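Local coordinates for putative L-alanine-DL-glutamate epimerase (Burkholderia xenovorans, PDB 3GO2), which probably catalyses a racemisation or epimerisation, perhaps of L-alanine-DL-glutamate, as a magnesium-binding member of the mandelate racemase/muconate lactonizing enzyme family, at residues T142-V147 with F167-G172; H175-R178 with V183-Q186; I328-A333 with L367-R372. All blocks are in the same frame, centred on the assembly; numbering follows the deposited sequence.

Contact 1 of 3, residues T142-V147 with F167-G172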
loop_
_atom_site.group_PDB
_atom_site.type_symbol
_atom_site.label_atom_id
_atom_site.label_comp_id
_atom_site.label_asym_id
_atom_site.label_seq_id
_atom_site.Cartn_x
_atom_site.Cartn_y
_atom_site.Cartn_z
ATOM N N THR A 142 -10.494 49.358 6.476
ATOM C CA THR A 142 -9.909 49.766 5.194
ATOM C C THR A 142 -8.384 49.772 5.198
ATOM O O THR A 142 -7.772 50.080 4.175
ATOM C CB THR A 142 -10.373 51.191 4.805
ATOM O OG1 THR A 142 -9.912 52.091 5.812
ATOM C CG2 THR A 142 -11.878 51.275 4.700
ATOM N N ASP A 143 -7.755 49.425 6.319
ATOM C CA ASP A 143 -6.299 49.420 6.415
ATOM C C ASP A 143 -5.793 48.543 7.555
ATOM O O ASP A 143 -6.568 47.965 8.320
ATOM C CB ASP A 143 -5.744 50.870 6.551
ATOM C CG ASP A 143 -6.283 51.607 7.762
ATOM O OD1 ASP A 143 -6.777 50.987 8.722
ATOM O OD2 ASP A 143 -6.194 52.855 7.754
ATOM N N LEU A 144 -4.474 48.453 7.685
ATOM C CA LEU A 144 -3.890 47.567 8.687
ATOM C C LEU A 144 -4.211 48.012 10.106
ATOM O O LEU A 144 -4.366 47.193 11.000
ATOM C CB LEU A 144 -2.373 47.416 8.483
ATOM C CG LEU A 144 -1.899 46.571 7.295
ATOM C CD1 LEU A 144 -0.391 46.777 7.056
ATOM C CD2 LEU A 144 -2.198 45.092 7.534
ATOM N N ASP A 145 -4.322 49.323 10.331
ATOM C CA ASP A 145 -4.705 49.798 11.662
ATOM C C ASP A 145 -6.094 49.319 12.061
ATOM O O ASP A 145 -6.306 48.987 13.218
ATOM C CB ASP A 145 -4.617 51.328 11.757
ATOM C CG ASP A 145 -3.182 51.841 11.832
ATOM O OD1 ASP A 145 -2.249 51.104 12.247
ATOM O OD2 ASP A 145 -3.002 53.022 11.467
ATOM N N GLY A 146 -7.018 49.258 11.096
ATOM C CA GLY A 146 -8.375 48.752 11.309
ATOM C C GLY A 146 -8.398 47.266 11.628
ATOM O O GLY A 146 -9.144 46.804 12.508
ATOM N N VAL A 147 -7.547 46.524 10.926
ATOM C CA VAL A 147 -7.347 45.094 11.204
ATOM C C VAL A 147 -6.932 44.916 12.659
ATOM O O VAL A 147 -7.519 44.120 13.392
ATOM C CB VAL A 147 -6.317 44.482 10.225
ATOM C CG1 VAL A 147 -5.914 43.069 10.628
ATOM C CG2 VAL A 147 -6.884 44.484 8.806
ATOM N N PHE A 167 -6.049 38.825 2.465
ATOM C CA PHE A 167 -6.243 40.216 2.095
ATOM C C PHE A 167 -4.991 40.862 1.552
ATOM O O PHE A 167 -3.892 40.656 2.075
ATOM C CB PHE A 167 -6.771 41.031 3.280
ATOM C CG PHE A 167 -8.159 40.680 3.629
ATOM C CD1 PHE A 167 -9.211 41.204 2.893
ATOM C CD2 PHE A 167 -8.430 39.748 4.616
ATOM C CE1 PHE A 167 -10.494 40.823 3.182
ATOM C CE2 PHE A 167 -9.732 39.381 4.885
ATOM C CZ PHE A 167 -10.739 39.929 4.162
ATOM N N ILE A 168 -5.218 41.657 0.502
ATOM C CA ILE A 168 -4.187 42.434 -0.161
ATOM C C ILE A 168 -4.316 43.900 0.267
ATOM O O ILE A 168 -5.331 44.568 -0.030
ATOM C CB ILE A 168 -4.327 42.365 -1.683
ATOM C CG1 ILE A 168 -4.423 40.907 -2.163
ATOM C CG2 ILE A 168 -3.156 43.172 -2.361
ATOM C CD1 ILE A 168 -3.265 40.010 -1.738
ATOM N N HIS A 169 -3.273 44.373 0.933
ATOM C CA HIS A 169 -3.228 45.699 1.574
ATOM C C HIS A 169 -2.390 46.718 0.802
ATOM O O HIS A 169 -2.633 47.922 0.911
ATOM C CB HIS A 169 -2.645 45.587 2.990
ATOM C CG HIS A 169 -3.591 45.017 4.004
ATOM N ND1 HIS A 169 -4.451 45.799 4.743
ATOM C CD2 HIS A 169 -3.810 43.740 4.398
ATOM C CE1 HIS A 169 -5.158 45.023 5.554
ATOM N NE2 HIS A 169 -4.787 43.768 5.362
ATOM N N ASP A 170 -1.428 46.259 0.018
ATOM C CA ASP A 170 -0.415 47.169 -0.543
ATOM C C ASP A 170 -0.526 47.372 -2.051
ATOM O O ASP A 170 0.458 47.774 -2.699
ATOM C CB ASP A 170 0.997 46.712 -0.151
ATOM C CG ASP A 170 1.429 45.435 -0.855
ATOM O OD1 ASP A 170 0.644 44.871 -1.658
ATOM O OD2 ASP A 170 2.573 45.014 -0.580
ATOM N N ASP A 171 -1.709 47.124 -2.605
ATOM C CA ASP A 171 -1.952 47.322 -4.020
ATOM C C ASP A 171 -3.314 47.962 -4.201
ATOM O O ASP A 171 -4.257 47.352 -4.699
ATOM C CB ASP A 171 -1.859 46.003 -4.787
ATOM C CG ASP A 171 -2.026 46.195 -6.281
ATOM O OD1 ASP A 171 -1.485 47.192 -6.801
ATOM O OD2 ASP A 171 -2.720 45.377 -6.917
ATOM N N GLY A 172 -3.420 49.212 -3.766
ATOM C CA GLY A 172 -4.660 49.952 -3.875
ATOM C C GLY A 172 -5.522 49.752 -2.637
ATOM O O GLY A 172 -5.006 49.349 -1.587
#
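Leu-144 and His-169 meet through matching first torsions: in both, CG lies anti to the carbonyl carbon and beside the backbone N (chi1 -73° in Leu-144 and nearly the same in His-169). The leucine, whose CA-CB bond does not itself aim at the imidazole, thereby carries its CD2 methyl over one face of the ring. CD2 of Leu-144 stands 3.5 Å from the centroid of the His-169 ring and only 6° off the ring normal, a well-centred CH-pi contact in which CD2 is almost equally near all five ring atoms. Val-147, one helical turn on, comes from another direction: its CG2 lies at the ring edge, near the ring plane, 3.7 Å from His-169 CE1. The imidazole is thus held by a methyl on a face and a methyl at an edge, and CE1 lies close to both.

No hydrogen bond joins the two segments. The polar work is done within the first, where Asp-143 is the N-cap of the helix: its OD1 accepts from Gly-146 N at 2.9 Å, with an N-H...O angle of 151° and the donor nearly along the C-O axis of the carboxylate. This satisfies an amide of the first turn, while Val-147 N bonds to Asp-143 O. His-169 NE2 is hydrogen-bonded to His-202 ND1, a bond that would hold the rotation of the ring beneath the leucine methyl.

The contact ties the start of helix 144-156 to the turn leaving strand 161-168, two consecutive elements of the barrel domain. Helix 193-210 backs both: Leu-144 and Val-147 rest on Ala-205, and Asn-198 OD1 accepts from His-169 N.

Contact 2 of 3, residues H175-R178 with V183-Q186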
loop_
_atom_site.group_PDB
_atom_site.type_symbol
_atom_site.label_atom_id
_atom_site.label_comp_id
_atom_site.label_asym_id
_atom_site.label_seq_id
_atom_site.Cartn_x
_atom_site.Cartn_y
_atom_site.Cartn_z
ATOM N N HIS A 175 -8.487 44.806 -0.307
ATOM C CA HIS A 175 -9.420 43.910 -0.981
ATOM C C HIS A 175 -9.035 42.456 -0.739
ATOM O O HIS A 175 -7.885 42.147 -0.442
ATOM C CB HIS A 175 -9.452 44.195 -2.484
ATOM C CG HIS A 175 -8.109 44.155 -3.144
ATOM N ND1 HIS A 175 -7.681 43.093 -3.915
ATOM C CD2 HIS A 175 -7.112 45.067 -3.178
ATOM C CE1 HIS A 175 -6.468 43.350 -4.375
ATOM N NE2 HIS A 175 -6.096 44.536 -3.929
ATOM N N ALA A 176 -10.038 41.597 -0.829
ATOM C CA ALA A 176 -9.872 40.177 -0.554
ATOM C C ALA A 176 -9.231 39.525 -1.744
ATOM O O ALA A 176 -9.356 39.997 -2.870
ATOM C CB ALA A 176 -11.204 39.519 -0.246
ATOM N N TRP A 177 -8.546 38.434 -1.471
ATOM C CA TRP A 177 -7.895 37.607 -2.469
ATOM C C TRP A 177 -8.615 36.269 -2.425
ATOM O O TRP A 177 -8.387 35.467 -1.506
ATOM C CB TRP A 177 -6.403 37.445 -2.155
ATOM C CG TRP A 177 -5.638 36.607 -3.187
ATOM C CD1 TRP A 177 -5.157 35.311 -3.030
ATOM C CD2 TRP A 177 -5.291 37.000 -4.508
ATOM N NE1 TRP A 177 -4.541 34.914 -4.177
ATOM C CE2 TRP A 177 -4.607 35.914 -5.101
ATOM C CE3 TRP A 177 -5.522 38.144 -5.264
ATOM C CZ2 TRP A 177 -4.133 35.953 -6.409
ATOM C CZ3 TRP A 177 -5.041 38.191 -6.570
ATOM C CH2 TRP A 177 -4.355 37.093 -7.127
ATOM N N ARG A 178 -9.479 36.034 -3.420
ATOM C CA ARG A 178 -10.362 34.856 -3.466
ATOM C C ARG A 178 -10.384 34.249 -4.874
ATOM O O ARG A 178 -11.456 33.947 -5.425
ATOM C CB ARG A 178 -11.792 35.217 -3.060
ATOM C CG ARG A 178 -11.922 35.838 -1.686
ATOM C CD ARG A 178 -13.206 36.593 -1.564
ATOM N NE ARG A 178 -14.313 35.700 -1.825
ATOM C CZ ARG A 178 -15.472 36.051 -2.365
ATOM N NH1 ARG A 178 -16.399 35.111 -2.574
ATOM N NH2 ARG A 178 -15.721 37.314 -2.703
ATOM N N VAL A 183 -12.576 35.682 -7.722
ATOM C CA VAL A 183 -12.382 37.079 -7.356
ATOM C C VAL A 183 -10.959 37.245 -6.820
ATOM O O VAL A 183 -10.715 37.065 -5.632
ATOM C CB VAL A 183 -13.423 37.566 -6.340
ATOM C CG1 VAL A 183 -13.196 39.047 -6.064
ATOM C CG2 VAL A 183 -14.836 37.337 -6.872
ATOM N N PRO A 184 -10.007 37.558 -7.703
ATOM C CA PRO A 184 -10.147 37.807 -9.160
ATOM C C PRO A 184 -10.136 36.512 -9.978
ATOM O O PRO A 184 -9.823 35.456 -9.441
ATOM C CB PRO A 184 -8.887 38.586 -9.462
ATOM C CG PRO A 184 -7.883 37.959 -8.603
ATOM C CD PRO A 184 -8.591 37.608 -7.311
ATOM N N PHE A 185 -10.447 36.607 -11.270
ATOM C CA PHE A 185 -10.383 35.435 -12.128
ATOM C C PHE A 185 -8.934 35.232 -12.505
ATOM O O PHE A 185 -8.361 35.979 -13.329
ATOM C CB PHE A 185 -11.238 35.590 -13.376
ATOM C CG PHE A 185 -11.186 34.385 -14.286
ATOM C CD1 PHE A 185 -11.833 33.212 -13.928
ATOM C CD2 PHE A 185 -10.471 34.415 -15.464
ATOM C CE1 PHE A 185 -11.778 32.107 -14.732
ATOM C CE2 PHE A 185 -10.420 33.284 -16.289
ATOM C CZ PHE A 185 -11.093 32.143 -15.912
ATOM N N GLN A 186 -8.319 34.239 -11.878
ATOM C CA GLN A 186 -6.935 33.864 -12.119
ATOM C C GLN A 186 -6.859 32.372 -11.773
ATOM O O GLN A 186 -6.408 31.963 -10.698
ATOM C CB GLN A 186 -5.995 34.698 -11.249
ATOM C CG GLN A 186 -4.552 34.519 -11.589
ATOM C CD GLN A 186 -3.671 35.341 -10.677
ATOM O OE1 GLN A 186 -3.013 34.801 -9.785
ATOM N NE2 GLN A 186 -3.696 36.664 -10.860
#
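Arg-178 and Val-183 form a single antiparallel bridge, a hydrogen-bonded pair closing a short loop that follows strand 175-176 in the TIM-barrel domain. Two backbone bonds hold it: Arg-178 N to Val-183 O at 2.7 Å, and Val-183 N to Arg-178 O at 3.1 Å. They differ in shape. The shorter is bent at its hydrogen, 137°, although its donor is only slightly tilted from the plane of the accepting carbonyl; the longer is straighter, but its donor stands well above the plane of the Arg-178 carbonyl.

The tight part lies beside this bridge, where the buried indole of Trp-177 meets Pro-184. CG of Trp-177 is anti to its backbone N (chi1 -179°), and this swings the six-membered ring back to the loop although the CA-CB bond points away from it. Pro-184, entered through a cis peptide bond, offers CG and CD to the indole at about a right angle; its CG approaches Trp-177 CZ3 to 3.5 Å. Ile-166 and Ile-168 of strand 161-168 also touch this tryptophan.

The outer part is looser. Val-183 is exposed, and its CB lies over one face of the Arg-178 guanidinium, with Val-183 CG2 4.3 Å from Arg-178 NH2. The arginine chain is bent at chi3, and its side chain lies about 6 Å from that of Asn-221. Both residues have been seen to bind 2-oxoglutarate and fumarate in structures of this protein, though neither ligand is bound to this chain; the bridge thus holds the backbone of a ligand-binding residue. Farther along, the extended side chain of Gln-186 reaches the indole with its amide plane turned 65° from the ring, and OE1 of Gln-186 lies at the ring edge, 3.7 Å from Trp-177 CZ2.

Contact 3 of 3, residues I328-A333 with L367-R372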
loop_
_atom_site.group_PDB
_atom_site.type_symbol
_atom_site.label_atom_id
_atom_site.label_comp_id
_atom_site.label_asym_id
_atom_site.label_seq_id
_atom_site.Cartn_x
_atom_site.Cartn_y
_atom_site.Cartn_z
ATOM N N ILE A 328 -29.130 25.748 15.180
ATOM C CA ILE A 328 -29.029 24.371 14.676
ATOM C C ILE A 328 -27.689 23.770 15.101
ATOM O O ILE A 328 -27.613 22.677 15.695
ATOM C CB ILE A 328 -29.205 24.350 13.137
ATOM C CG1 ILE A 328 -30.651 24.664 12.795
ATOM C CG2 ILE A 328 -28.865 22.976 12.513
ATOM C CD1 ILE A 328 -30.889 24.932 11.305
ATOM N N ASN A 329 -26.638 24.522 14.805
ATOM C CA ASN A 329 -25.275 24.114 15.123
ATOM C C ASN A 329 -25.025 24.018 16.623
ATOM O O ASN A 329 -24.265 23.151 17.077
ATOM C CB ASN A 329 -24.294 25.052 14.440
ATOM C CG ASN A 329 -24.126 24.742 12.973
ATOM O OD1 ASN A 329 -23.848 23.593 12.606
ATOM N ND2 ASN A 329 -24.321 25.739 12.119
ATOM N N ALA A 330 -25.660 24.889 17.415
ATOM C CA ALA A 330 -25.532 24.801 18.875
ATOM C C ALA A 330 -26.023 23.461 19.404
ATOM O O ALA A 330 -25.440 22.896 20.338
ATOM C CB ALA A 330 -26.287 25.924 19.558
ATOM N N ASN A 331 -27.102 22.940 18.827
ATOM C CA ASN A 331 -27.621 21.672 19.276
ATOM C C ASN A 331 -26.716 20.486 18.904
ATOM O O ASN A 331 -26.529 19.569 19.692
ATOM C CB ASN A 331 -29.059 21.459 18.784
ATOM C CG ASN A 331 -30.063 22.258 19.595
ATOM O OD1 ASN A 331 -30.598 21.755 20.585
ATOM N ND2 ASN A 331 -30.317 23.508 19.202
ATOM N N PHE A 332 -26.168 20.519 17.686
ATOM C CA PHE A 332 -25.142 19.568 17.269
ATOM C C PHE A 332 -23.939 19.633 18.206
ATOM O O PHE A 332 -23.453 18.601 18.700
ATOM C CB PHE A 332 -24.722 19.918 15.850
ATOM C CG PHE A 332 -23.524 19.168 15.348
ATOM C CD1 PHE A 332 -23.633 17.871 14.863
ATOM C CD2 PHE A 332 -22.288 19.782 15.310
ATOM C CE1 PHE A 332 -22.486 17.198 14.361
ATOM C CE2 PHE A 332 -21.169 19.116 14.820
ATOM C CZ PHE A 332 -21.280 17.839 14.331
ATOM N N ALA A 333 -23.458 20.846 18.441
ATOM C CA ALA A 333 -22.289 21.066 19.297
ATOM C C ALA A 333 -22.508 20.595 20.743
ATOM O O ALA A 333 -21.575 20.144 21.411
ATOM C CB ALA A 333 -21.915 22.550 19.296
ATOM N N LEU A 367 -20.879 30.178 23.598
ATOM C CA LEU A 367 -22.291 30.217 23.276
ATOM C C LEU A 367 -23.072 29.425 24.310
ATOM O O LEU A 367 -22.713 28.289 24.638
ATOM C CB LEU A 367 -22.542 29.616 21.885
ATOM C CG LEU A 367 -23.977 29.404 21.387
ATOM C CD1 LEU A 367 -24.761 30.719 21.236
ATOM C CD2 LEU A 367 -23.945 28.644 20.030
ATOM N N ILE A 368 -24.156 30.011 24.819
ATOM C CA ILE A 368 -25.027 29.335 25.771
ATOM C C ILE A 368 -25.993 28.489 24.960
ATOM O O ILE A 368 -26.596 28.978 24.013
ATOM C CB ILE A 368 -25.838 30.361 26.594
ATOM C CG1 ILE A 368 -24.911 31.272 27.373
ATOM C CG2 ILE A 368 -26.877 29.657 27.474
ATOM C CD1 ILE A 368 -24.066 30.585 28.307
ATOM N N ILE A 369 -26.119 27.217 25.301
ATOM C CA ILE A 369 -27.031 26.314 24.578
ATOM C C ILE A 369 -28.421 26.471 25.166
ATOM O O ILE A 369 -28.603 26.258 26.367
ATOM C CB ILE A 369 -26.575 24.855 24.725
ATOM C CG1 ILE A 369 -25.139 24.709 24.231
ATOM C CG2 ILE A 369 -27.548 23.878 23.971
ATOM C CD1 ILE A 369 -24.880 25.309 22.897
ATOM N N PRO A 370 -29.392 26.870 24.342
ATOM C CA PRO A 370 -30.755 27.090 24.835
ATOM C C PRO A 370 -31.440 25.777 25.188
ATOM O O PRO A 370 -30.951 24.704 24.798
ATOM C CB PRO A 370 -31.449 27.776 23.647
ATOM C CG PRO A 370 -30.679 27.308 22.434
ATOM C CD PRO A 370 -29.258 27.140 22.898
ATOM N N ASP A 371 -32.559 25.870 25.904
ATOM C CA ASP A 371 -33.327 24.696 26.311
ATOM C C ASP A 371 -34.812 24.776 25.973
ATOM O O ASP A 371 -35.650 24.220 26.701
ATOM C CB ASP A 371 -33.117 24.408 27.794
ATOM C CG ASP A 371 -33.633 25.499 28.693
ATOM O OD1 ASP A 371 -34.208 26.490 28.188
ATOM O OD2 ASP A 371 -33.434 25.358 29.934
ATOM N N ARG A 372 -35.125 25.394 24.845
ATOM C CA ARG A 372 -36.491 25.499 24.358
ATOM C C ARG A 372 -36.797 24.363 23.391
ATOM O O ARG A 372 -35.873 23.790 22.814
ATOM C CB ARG A 372 -36.690 26.829 23.633
ATOM C CG ARG A 372 -36.582 28.043 24.565
ATOM C CD ARG A 372 -36.812 29.368 23.857
ATOM N NE ARG A 372 -35.651 29.703 23.055
ATOM C CZ ARG A 372 -34.565 30.331 23.496
ATOM N NH1 ARG A 372 -34.463 30.720 24.753
ATOM N NH2 ARG A 372 -33.545 30.532 22.682
HETATM O O HOH W 1 -31.182 23.938 22.153
#
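This is a small, buried apolar contact between helix 323-335 and the end of strand 366-368, within the enolase C-terminal, TIM-barrel-like domain and away from the annotated sites. Ala-330 carries it. CB of Ala-330 points toward segment 367-372 and is met by two methyl groups, Leu-367 CD2 at 3.6 Å and Ile-369 CD1 at 3.7 Å. The leucine has CG anti to its backbone N (chi1 173°), which sends CD2 to the helix, whereas Ile-369 reaches it through the end of its CG1 branch. The same Ile-369 CD1 also lies 3.6 Å from Ala-330 O, so the methyl packs on the helix backbone as well as on the side chain. The CA atoms of Ala-330 and Ile-369 lie 6.1 Å apart.

A water forms the polar part, donating to Asn-331 OD1 and to Pro-370 O, each at 2.8 Å. Asn-331 OD1 has a second donor in Tyr-108 N, and its ND2 bonds to Met-327 O one turn back. Strand 118-123 pairs with strand 366-368 and adds Val-119 and Val-121 to the apolar cluster, while helix 293-296 packs on Ile-328, Asn-329 and Phe-332.

Overall arrangement
From the N terminus, contact 1 comes first: 142-147, at the start of helix 144-156, meets 167-172, at the end of strand 161-168, closing the 19 residues between them. Contact 2 opens just beyond and closes a much shorter loop, 175-178 with 183-186. Contact 3 follows far along the chain, closing a loop of 33 residues between 328-333 and 367-372. The three run in series; none nests or crosses. Contacts 1 and 2 touch through the neighbouring strands 161-168 and 175-176, where Ile-168 N lies 2.9 Å from His-175 O. Contact 3 is remote, its centre about 35 Å from that of contact 2, across the chain's centre, where it joins a different sheet to its helix.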